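Local coordinates for protein glycerophosphodiester phosphodiesterase (Thermotoga maritima, PDB 1O1Z) that belongs to the glycerophosphodiester phosphodiesterase family, enzymes built on a TIM-barrel fold of parallel strands wrapped by helices, at residues I108-R113 against D117-I122; E189-F194 against I199-W204. All blocks are in the same frame, centred on the assembly; numbering follows the deposited sequence.

Interaction 1 of 2, residues I108-R113 against D117-I122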
ATOM      1  N   ILE A 108       3.821   0.332   2.702  1.00  9.40           N
ATOM      2  CA  ILE A 108       3.963  -1.072   3.056  1.00  8.10           C
ATOM      3  C   ILE A 108       2.665  -1.578   3.639  1.00 10.60           C
ATOM      4  O   ILE A 108       2.295  -1.179   4.730  1.00  9.67           O
ATOM      5  CB  ILE A 108       5.101  -1.222   4.094  1.00  9.18           C
ATOM      6  CG1 ILE A 108       6.431  -0.694   3.563  1.00 10.60           C
ATOM      7  CG2 ILE A 108       5.267  -2.661   4.541  1.00 10.28           C
ATOM      8  CD1 ILE A 108       7.494  -0.513   4.615  1.00 11.34           C
ATOM      9  N   GLU A 109       1.989  -2.477   2.928  1.00 10.12           N
ATOM     10  CA  GLU A 109       0.796  -3.117   3.445  1.00  9.46           C
ATOM     11  C   GLU A 109       1.222  -4.354   4.207  1.00 10.69           C
ATOM     12  O   GLU A 109       1.805  -5.286   3.650  1.00 11.33           O
ATOM     13  CB  GLU A 109      -0.229  -3.464   2.363  1.00 12.38           C
ATOM     14  CG  GLU A 109      -1.452  -4.120   3.001  1.00 14.08           C
ATOM     15  CD  GLU A 109      -2.544  -4.595   2.074  1.00 16.03           C
ATOM     16  OE1 GLU A 109      -2.557  -4.235   0.884  1.00 20.39           O
ATOM     17  OE2 GLU A 109      -3.397  -5.375   2.570  1.00 17.46           O
ATOM     18  N   ILE A 110       0.876  -4.382   5.483  1.00 11.24           N
ATOM     19  CA  ILE A 110       1.188  -5.507   6.344  1.00 10.49           C
ATOM     20  C   ILE A 110       0.119  -6.563   6.136  1.00 10.56           C
ATOM     21  O   ILE A 110      -1.053  -6.351   6.475  1.00 11.81           O
ATOM     22  CB  ILE A 110       1.178  -5.088   7.813  1.00 12.40           C
ATOM     23  CG1 ILE A 110       1.989  -3.821   8.066  1.00 19.30           C
ATOM     24  CG2 ILE A 110       1.645  -6.280   8.651  1.00 13.84           C
ATOM     25  CD1 ILE A 110       3.410  -4.026   7.973  1.00 18.08           C
ATOM     26  N   LYS A 111       0.502  -7.734   5.635  1.00 10.74           N
ATOM     27  CA  LYS A 111      -0.462  -8.795   5.390  1.00 10.35           C
ATOM     28  C   LYS A 111      -0.651  -9.761   6.568  1.00 11.43           C
ATOM     29  O   LYS A 111      -1.639 -10.504   6.609  1.00 15.08           O
ATOM     30  CB  LYS A 111      -0.035  -9.597   4.141  1.00 11.28           C
ATOM     31  CG  LYS A 111      -0.116  -8.831   2.839  1.00 13.64           C
ATOM     32  CD  LYS A 111      -1.578  -8.422   2.539  1.00 22.57           C
ATOM     33  CE  LYS A 111      -1.866  -8.159   1.091  1.00 31.16           C
ATOM     34  NZ  LYS A 111      -3.311  -7.749   0.915  1.00 31.32           N
ATOM     35  N   GLU A 112       0.327  -9.755   7.479  1.00 11.10           N
ATOM     36  CA  GLU A 112       0.411 -10.667   8.621  1.00 15.00           C
ATOM     37  C   GLU A 112       0.861  -9.923   9.864  1.00 11.63           C
ATOM     38  O   GLU A 112       1.914  -9.278   9.844  1.00 12.23           O
ATOM     39  CB  GLU A 112       1.470 -11.748   8.333  1.00 17.14           C
ATOM     40  CG  GLU A 112       1.209 -12.518   7.082  1.00 18.01           C
ATOM     41  CD  GLU A 112       2.311 -13.512   6.746  1.00 15.98           C
ATOM     42  OE1 GLU A 112       3.439 -13.412   7.321  1.00 14.74           O
ATOM     43  OE2 GLU A 112       2.028 -14.351   5.890  1.00 18.46           O
ATOM     44  N   ARG A 113       0.083 -10.009  10.950  1.00 11.20           N
ATOM     45  CA  ARG A 113       0.492  -9.374  12.210  1.00  9.93           C
ATOM     46  C   ARG A 113       1.870  -9.810  12.652  1.00 10.84           C
ATOM     47  O   ARG A 113       2.641  -9.019  13.173  1.00 12.54           O
ATOM     48  CB  ARG A 113      -0.522  -9.632  13.332  1.00 11.58           C
ATOM     49  CG  ARG A 113      -0.001  -9.361  14.765  1.00 16.34           C
ATOM     50  CD  ARG A 113      -1.034  -9.634  15.870  1.00 13.61           C
ATOM     51  NE  ARG A 113      -2.060  -8.564  15.939  1.00 14.13           N
ATOM     52  CZ  ARG A 113      -1.960  -7.489  16.687  1.00 16.13           C
ATOM     53  NH1 ARG A 113      -0.835  -7.310  17.389  1.00 22.32           N
ATOM     54  NH2 ARG A 113      -2.968  -6.590  16.745  1.00 17.49           N
ATOM     55  N   ASP A 117       6.648  -6.672  13.848  1.00 10.87           N
ATOM     56  CA  ASP A 117       7.850  -6.287  14.604  1.00 12.25           C
ATOM     57  C   ASP A 117       9.076  -6.228  13.686  1.00 10.93           C
ATOM     58  O   ASP A 117       9.879  -5.289  13.778  1.00 12.43           O
ATOM     59  CB  ASP A 117       8.100  -7.239  15.755  1.00 14.30           C
ATOM     60  CG  ASP A 117       7.136  -7.019  16.925  1.00 18.10           C
ATOM     61  OD1 ASP A 117       6.527  -5.933  17.048  1.00 21.45           O
ATOM     62  OD2 ASP A 117       6.948  -7.880  17.785  1.00 27.78           O
ATOM     63  N   ALA A 118       9.236  -7.218  12.802  1.00  9.46           N
ATOM     64  CA  ALA A 118      10.348  -7.226  11.862  1.00 10.25           C
ATOM     65  C   ALA A 118      10.309  -6.056  10.881  1.00 10.59           C
ATOM     66  O   ALA A 118      11.337  -5.485  10.540  1.00 13.22           O
ATOM     67  CB  ALA A 118      10.391  -8.540  11.109  1.00 13.83           C
ATOM     68  N   VAL A 119       9.121  -5.700  10.431  1.00  9.92           N
ATOM     69  CA  VAL A 119       8.949  -4.570   9.534  1.00  9.22           C
ATOM     70  C   VAL A 119       9.345  -3.278  10.255  1.00 10.22           C
ATOM     71  O   VAL A 119      10.040  -2.453   9.684  1.00 11.41           O
ATOM     72  CB  VAL A 119       7.503  -4.470   9.022  1.00 11.11           C
ATOM     73  CG1 VAL A 119       7.242  -3.131   8.345  1.00 13.22           C
ATOM     74  CG2 VAL A 119       7.216  -5.631   8.073  1.00 12.05           C
ATOM     75  N   LEU A 120       8.892  -3.103  11.485  1.00  9.43           N
ATOM     76  CA  LEU A 120       9.214  -1.888  12.240  1.00 10.91           C
ATOM     77  C   LEU A 120      10.714  -1.767  12.473  1.00 11.93           C
ATOM     78  O   LEU A 120      11.265  -0.681  12.375  1.00 13.74           O
ATOM     79  CB  LEU A 120       8.419  -1.821  13.530  1.00 12.23           C
ATOM     80  CG  LEU A 120       6.945  -1.492  13.259  1.00 13.84           C
ATOM     81  CD1 LEU A 120       6.071  -1.804  14.465  1.00 19.76           C
ATOM     82  CD2 LEU A 120       6.820   0.013  12.832  1.00 17.29           C
ATOM     83  N   GLU A 121      11.383  -2.880  12.754  1.00 10.53           N
ATOM     84  CA  GLU A 121      12.808  -2.831  13.005  1.00 12.76           C
ATOM     85  C   GLU A 121      13.573  -2.398  11.763  1.00 10.61           C
ATOM     86  O   GLU A 121      14.440  -1.498  11.836  1.00 12.89           O
ATOM     87  CB  GLU A 121      13.290  -4.188  13.537  1.00 15.04           C
ATOM     88  CG  GLU A 121      14.738  -4.188  13.996  1.00 25.00           C
ATOM     89  CD  GLU A 121      15.022  -3.166  15.091  1.00 27.14           C
ATOM     90  OE1 GLU A 121      14.144  -2.923  15.966  1.00 33.36           O
ATOM     91  OE2 GLU A 121      16.137  -2.591  15.084  1.00 43.88           O
ATOM     92  N   ILE A 122      13.256  -2.988  10.604  1.00 10.55           N
ATOM     93  CA  ILE A 122      13.983  -2.674   9.387  1.00 12.54           C
ATOM     94  C   ILE A 122      13.649  -1.259   8.914  1.00 12.77           C
ATOM     95  O   ILE A 122      14.457  -0.592   8.247  1.00 13.48           O
ATOM     96  CB  ILE A 122      13.726  -3.718   8.282  1.00 17.27           C
ATOM     97  CG1 ILE A 122      14.757  -3.519   7.157  1.00 29.34           C
ATOM     98  CG2 ILE A 122      12.337  -3.653   7.774  1.00 21.75           C
TER
HETATM   99  O   HOH W   1       4.814  -8.648  15.003  1.00 17.72           O
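Across segments 108-113 and 117-122 the backbones face each other at Ile110 and Val119, whose CA atoms are 8.4 Å apart, a spacing bridged here by side chains. Val119 does so from the helix by pointing both of its methyls at the strand. Its CG1 lies opposite the backbone N (chi1 167°) and its CG2 opposite the carbonyl carbon, and Ile110 comes to meet the pair tip to tip. The terminal methyl of Ile110 is shared almost evenly between the two branches: its CD1 lies 4.0 Å from CG1 of Val119 and 4.1 Å from CG2 of Val119. Two residues back along the strand, on the same face, Ile108 adds its branch methyl, CG2, 4.3 Å from Val119 CG1. A single valine is thus received by two isoleucines, and Phe131 and Val48 from the flanking strands 129-133 and 43-50 touch it as well.

At the other end of the contact the link is polar. One water lies between Arg113 and Asp117, giving a hydrogen bond to Arg113 O at 2.9 Å and taking one from Asp117 N at 2.9 Å, so an amide in the first turn of the helix is tied to the chain at Arg113. The helix is therefore held to its strand by buried methyl packing, with a water bridging the backbones of Arg113 and Asp117.

Interaction 2 of 2, residues E189-F194 against I199-W204; sequences EVLRSF and IVIFVW
A helix returning to the barrel through a short turn sets up this contact, which lies within the beta-alpha-beta unit formed by strand 174-178, helix 185-196 and strand 200-204. Phe194, near the end of the helix, and Ile199, just ahead of the strand, meet through both backbone and side chain. Ile199 N donates to Phe194 O at 3.2 Å, with an N-H...O angle of 149° and the donor tilted 35° from the carbonyl plane. The same oxygen is approached by Ile199 CB at 3.5 Å, so backbone N and side chain both border that carbonyl. Ile199 also sets its CD1 4.1 Å from Phe194 CB, obliquely to the ring. Further along, CD1 of Ile201 rests against the helix, 4.3 Å from Leu191 CD2 and 4.4 Å from Phe194 CB, bridging successive turns. With CG of Phe194 beside the backbone N and anti to the carbonyl carbon (chi1 -70°), the ring leads away from the strand, to Leu175 on strand 174-178 and to Val164 and Val167 on helix 160-170. Within the helix, Val190 O accepts from Phe194 N and also lies 3.5 Å above one face of the Phe194 ring, offset toward the rim.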
ATOM      1  N   GLU A 189     -19.059  13.172   2.163  1.00  7.42           N
ATOM      2  CA  GLU A 189     -19.084  14.161   3.225  1.00  6.96           C
ATOM      3  C   GLU A 189     -18.173  13.787   4.391  1.00  7.15           C
ATOM      4  O   GLU A 189     -17.434  14.615   4.923  1.00  8.94           O
ATOM      5  CB  GLU A 189     -20.504  14.335   3.743  1.00  8.39           C
ATOM      6  CG  GLU A 189     -20.618  15.405   4.811  1.00 10.57           C
ATOM      7  CD  GLU A 189     -22.033  15.675   5.262  1.00 17.88           C
ATOM      8  OE1 GLU A 189     -22.976  15.056   4.727  1.00 17.85           O
ATOM      9  OE2 GLU A 189     -22.185  16.538   6.163  1.00 20.93           O
ATOM     10  N   VAL A 190     -18.232  12.525   4.807  1.00  8.18           N
ATOM     11  CA  VAL A 190     -17.389  12.030   5.883  1.00  7.67           C
ATOM     12  C   VAL A 190     -15.902  12.175   5.529  1.00  8.58           C
ATOM     13  O   VAL A 190     -15.107  12.646   6.321  1.00 10.67           O
ATOM     14  CB  VAL A 190     -17.750  10.558   6.212  1.00 10.52           C
ATOM     15  CG1 VAL A 190     -16.717   9.933   7.175  1.00 12.13           C
ATOM     16  CG2 VAL A 190     -19.151  10.462   6.791  1.00 12.57           C
ATOM     17  N   LEU A 191     -15.537  11.793   4.318  1.00  8.58           N
ATOM     18  CA  LEU A 191     -14.145  11.875   3.911  1.00 10.00           C
ATOM     19  C   LEU A 191     -13.684  13.327   3.838  1.00  9.31           C
ATOM     20  O   LEU A 191     -12.551  13.643   4.199  1.00 10.90           O
ATOM     21  CB  LEU A 191     -13.935  11.165   2.571  1.00 11.89           C
ATOM     22  CG  LEU A 191     -14.164   9.648   2.681  1.00 11.26           C
ATOM     23  CD1 LEU A 191     -14.185   9.033   1.283  1.00 20.04           C
ATOM     24  CD2 LEU A 191     -13.115   8.998   3.573  1.00 15.51           C
ATOM     25  N   ARG A 192     -14.556  14.222   3.382  1.00  8.62           N
ATOM     26  CA  ARG A 192     -14.210  15.647   3.382  1.00 10.34           C
ATOM     27  C   ARG A 192     -13.916  16.145   4.786  1.00 11.54           C
ATOM     28  O   ARG A 192     -13.033  16.968   4.981  1.00 11.28           O
ATOM     29  CB  ARG A 192     -15.321  16.492   2.762  1.00 11.04           C
ATOM     30  CG  ARG A 192     -15.434  16.367   1.283  1.00 13.43           C
ATOM     31  CD  ARG A 192     -16.617  17.108   0.734  1.00 16.36           C
ATOM     32  NE  ARG A 192     -16.644  17.060  -0.711  1.00 15.10           N
ATOM     33  CZ  ARG A 192     -17.645  17.530  -1.433  1.00 19.13           C
ATOM     34  NH1 ARG A 192     -18.696  18.090  -0.830  1.00 19.06           N
ATOM     35  NH2 ARG A 192     -17.589  17.448  -2.756  1.00 19.08           N
ATOM     36  N   SER A 193     -14.680  15.675   5.763  1.00 10.53           N
ATOM     37  CA  SER A 193     -14.489  16.097   7.157  1.00 12.19           C
ATOM     38  C   SER A 193     -13.132  15.639   7.660  1.00 13.60           C
ATOM     39  O   SER A 193     -12.435  16.402   8.343  1.00 14.48           O
ATOM     40  CB  SER A 193     -15.614  15.573   8.085  0.65 13.09           C
ATOM     41  OG  SER A 193     -15.454  14.200   8.450  0.65 14.38           O
ATOM     42  N   PHE A 194     -12.753  14.419   7.294  1.00 12.82           N
ATOM     43  CA  PHE A 194     -11.452  13.867   7.688  1.00 13.13           C
ATOM     44  C   PHE A 194     -10.310  14.718   7.055  1.00  9.82           C
ATOM     45  O   PHE A 194      -9.316  15.055   7.696  1.00 12.76           O
ATOM     46  CB  PHE A 194     -11.331  12.410   7.212  1.00 12.76           C
ATOM     47  CG  PHE A 194     -12.222  11.393   7.947  1.00 14.58           C
ATOM     48  CD1 PHE A 194     -12.621  11.592   9.251  1.00 15.91           C
ATOM     49  CD2 PHE A 194     -12.606  10.224   7.301  1.00 19.32           C
ATOM     50  CE1 PHE A 194     -13.417  10.638   9.925  1.00 14.41           C
ATOM     51  CE2 PHE A 194     -13.378   9.258   7.953  1.00 16.18           C
ATOM     52  CZ  PHE A 194     -13.786   9.473   9.270  1.00 18.31           C
ATOM     53  N   ILE A 199      -6.110  14.680   7.582  1.00 15.16           N
ATOM     54  CA  ILE A 199      -5.939  13.262   7.197  1.00 10.97           C
ATOM     55  C   ILE A 199      -5.824  13.157   5.682  1.00 12.16           C
ATOM     56  O   ILE A 199      -6.541  13.858   4.940  1.00 13.63           O
ATOM     57  CB  ILE A 199      -7.066  12.405   7.735  1.00 10.95           C
ATOM     58  CG1 ILE A 199      -7.028  12.422   9.271  1.00 20.31           C
ATOM     59  CG2 ILE A 199      -6.937  10.959   7.224  1.00 14.37           C
ATOM     60  CD1 ILE A 199      -8.286  12.070   9.890  1.00 23.11           C
ATOM     61  N   VAL A 200      -4.873  12.353   5.219  1.00 10.74           N
ATOM     62  CA  VAL A 200      -4.556  12.189   3.807  1.00  9.54           C
ATOM     63  C   VAL A 200      -5.414  11.069   3.240  1.00 12.47           C
ATOM     64  O   VAL A 200      -5.491  10.012   3.832  1.00 13.88           O
ATOM     65  CB  VAL A 200      -3.036  11.867   3.615  1.00 13.41           C
ATOM     66  CG1 VAL A 200      -2.687  11.517   2.204  1.00 18.21           C
ATOM     67  CG2 VAL A 200      -2.209  13.070   4.073  1.00 18.51           C
ATOM     68  N   ILE A 201      -6.100  11.323   2.132  1.00 10.12           N
ATOM     69  CA  ILE A 201      -6.994  10.333   1.549  1.00  9.80           C
ATOM     70  C   ILE A 201      -6.372   9.729   0.298  1.00 10.11           C
ATOM     71  O   ILE A 201      -6.092  10.448  -0.651  1.00  9.74           O
ATOM     72  CB  ILE A 201      -8.344  11.011   1.157  1.00 11.55           C
ATOM     73  CG1 ILE A 201      -8.967  11.793   2.343  1.00 16.19           C
ATOM     74  CG2 ILE A 201      -9.274   9.972   0.549  1.00 14.94           C
ATOM     75  CD1 ILE A 201      -9.262  10.977   3.568  1.00 19.83           C
ATOM     76  N   PHE A 202      -6.157   8.417   0.308  1.00  9.06           N
ATOM     77  CA  PHE A 202      -5.690   7.667  -0.854  1.00 10.03           C
ATOM     78  C   PHE A 202      -6.848   6.808  -1.334  1.00 11.45           C
ATOM     79  O   PHE A 202      -7.645   6.291  -0.531  1.00 11.76           O
ATOM     80  CB  PHE A 202      -4.530   6.720  -0.513  1.00 11.59           C
ATOM     81  CG  PHE A 202      -3.200   7.385  -0.354  1.00 11.87           C
ATOM     82  CD1 PHE A 202      -2.822   7.914   0.857  1.00 18.32           C
ATOM     83  CD2 PHE A 202      -2.291   7.430  -1.429  1.00 14.08           C
ATOM     84  CE1 PHE A 202      -1.589   8.535   1.016  1.00 19.13           C
ATOM     85  CE2 PHE A 202      -1.059   8.063  -1.262  1.00 17.35           C
ATOM     86  CZ  PHE A 202      -0.715   8.593  -0.030  1.00 16.56           C
ATOM     87  N   VAL A 203      -6.959   6.659  -2.645  1.00  8.88           N
ATOM     88  CA  VAL A 203      -7.911   5.714  -3.222  1.00  9.99           C
ATOM     89  C   VAL A 203      -7.213   4.573  -3.929  1.00  9.27           C
ATOM     90  O   VAL A 203      -6.150   4.751  -4.468  1.00 10.76           O
ATOM     91  CB  VAL A 203      -8.936   6.398  -4.139  0.65 12.08           C
ATOM     92  CG1 VAL A 203      -9.726   7.397  -3.344  0.65 14.34           C
ATOM     93  CG2 VAL A 203      -8.289   7.039  -5.336  0.65 11.30           C
ATOM     94  N   TRP A 204      -7.819   3.387  -3.898  1.00  9.01           N
ATOM     95  CA  TRP A 204      -7.261   2.197  -4.540  1.00  9.76           C
ATOM     96  C   TRP A 204      -8.363   1.303  -5.090  1.00 13.02           C
ATOM     97  O   TRP A 204      -9.519   1.443  -4.707  1.00 10.79           O
ATOM     98  CB  TRP A 204      -6.456   1.385  -3.524  1.00 10.94           C
ATOM     99  CG  TRP A 204      -7.302   0.917  -2.338  1.00 10.58           C
ATOM    100  CD1 TRP A 204      -7.564   1.625  -1.216  1.00 12.68           C
ATOM    101  CD2 TRP A 204      -8.031  -0.323  -2.205  1.00 11.28           C
ATOM    102  NE1 TRP A 204      -8.391   0.912  -0.381  1.00 11.10           N
ATOM    103  CE2 TRP A 204      -8.684  -0.293  -0.953  1.00 13.12           C
ATOM    104  CE3 TRP A 204      -8.181  -1.456  -3.004  1.00 14.07           C
ATOM    105  CZ2 TRP A 204      -9.481  -1.340  -0.485  1.00 16.29           C
ATOM    106  CZ3 TRP A 204      -8.976  -2.503  -2.542  1.00 18.96           C
ATOM    107  CH2 TRP A 204      -9.617  -2.432  -1.290  1.00 18.85           C
TER

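In the fold
Interactions 1 and 2 are the same principle worked twice in one barrel: a helix packs apolar side chains against the sequence-adjacent strand of the parallel sheet. The order is reversed, however: in 108-113 with 117-122 the strand precedes the helix, in 189-194 with 199-204 it follows. Their centres are 24 Å apart and their nearest atoms about 7 Å, without touching; going round the barrel one way, strands 129-133, 148-151 and 174-178 come between strands 105-110 and 200-204, and the other way strands 43-50, 14-18 and 221-224. Interaction 1 lies nearer the bound sodium ion, with the Ile108 side chain about 8 Å away, and Ser123, a sodium-site residue, is hydrogen-bonded through OG to Val119 O.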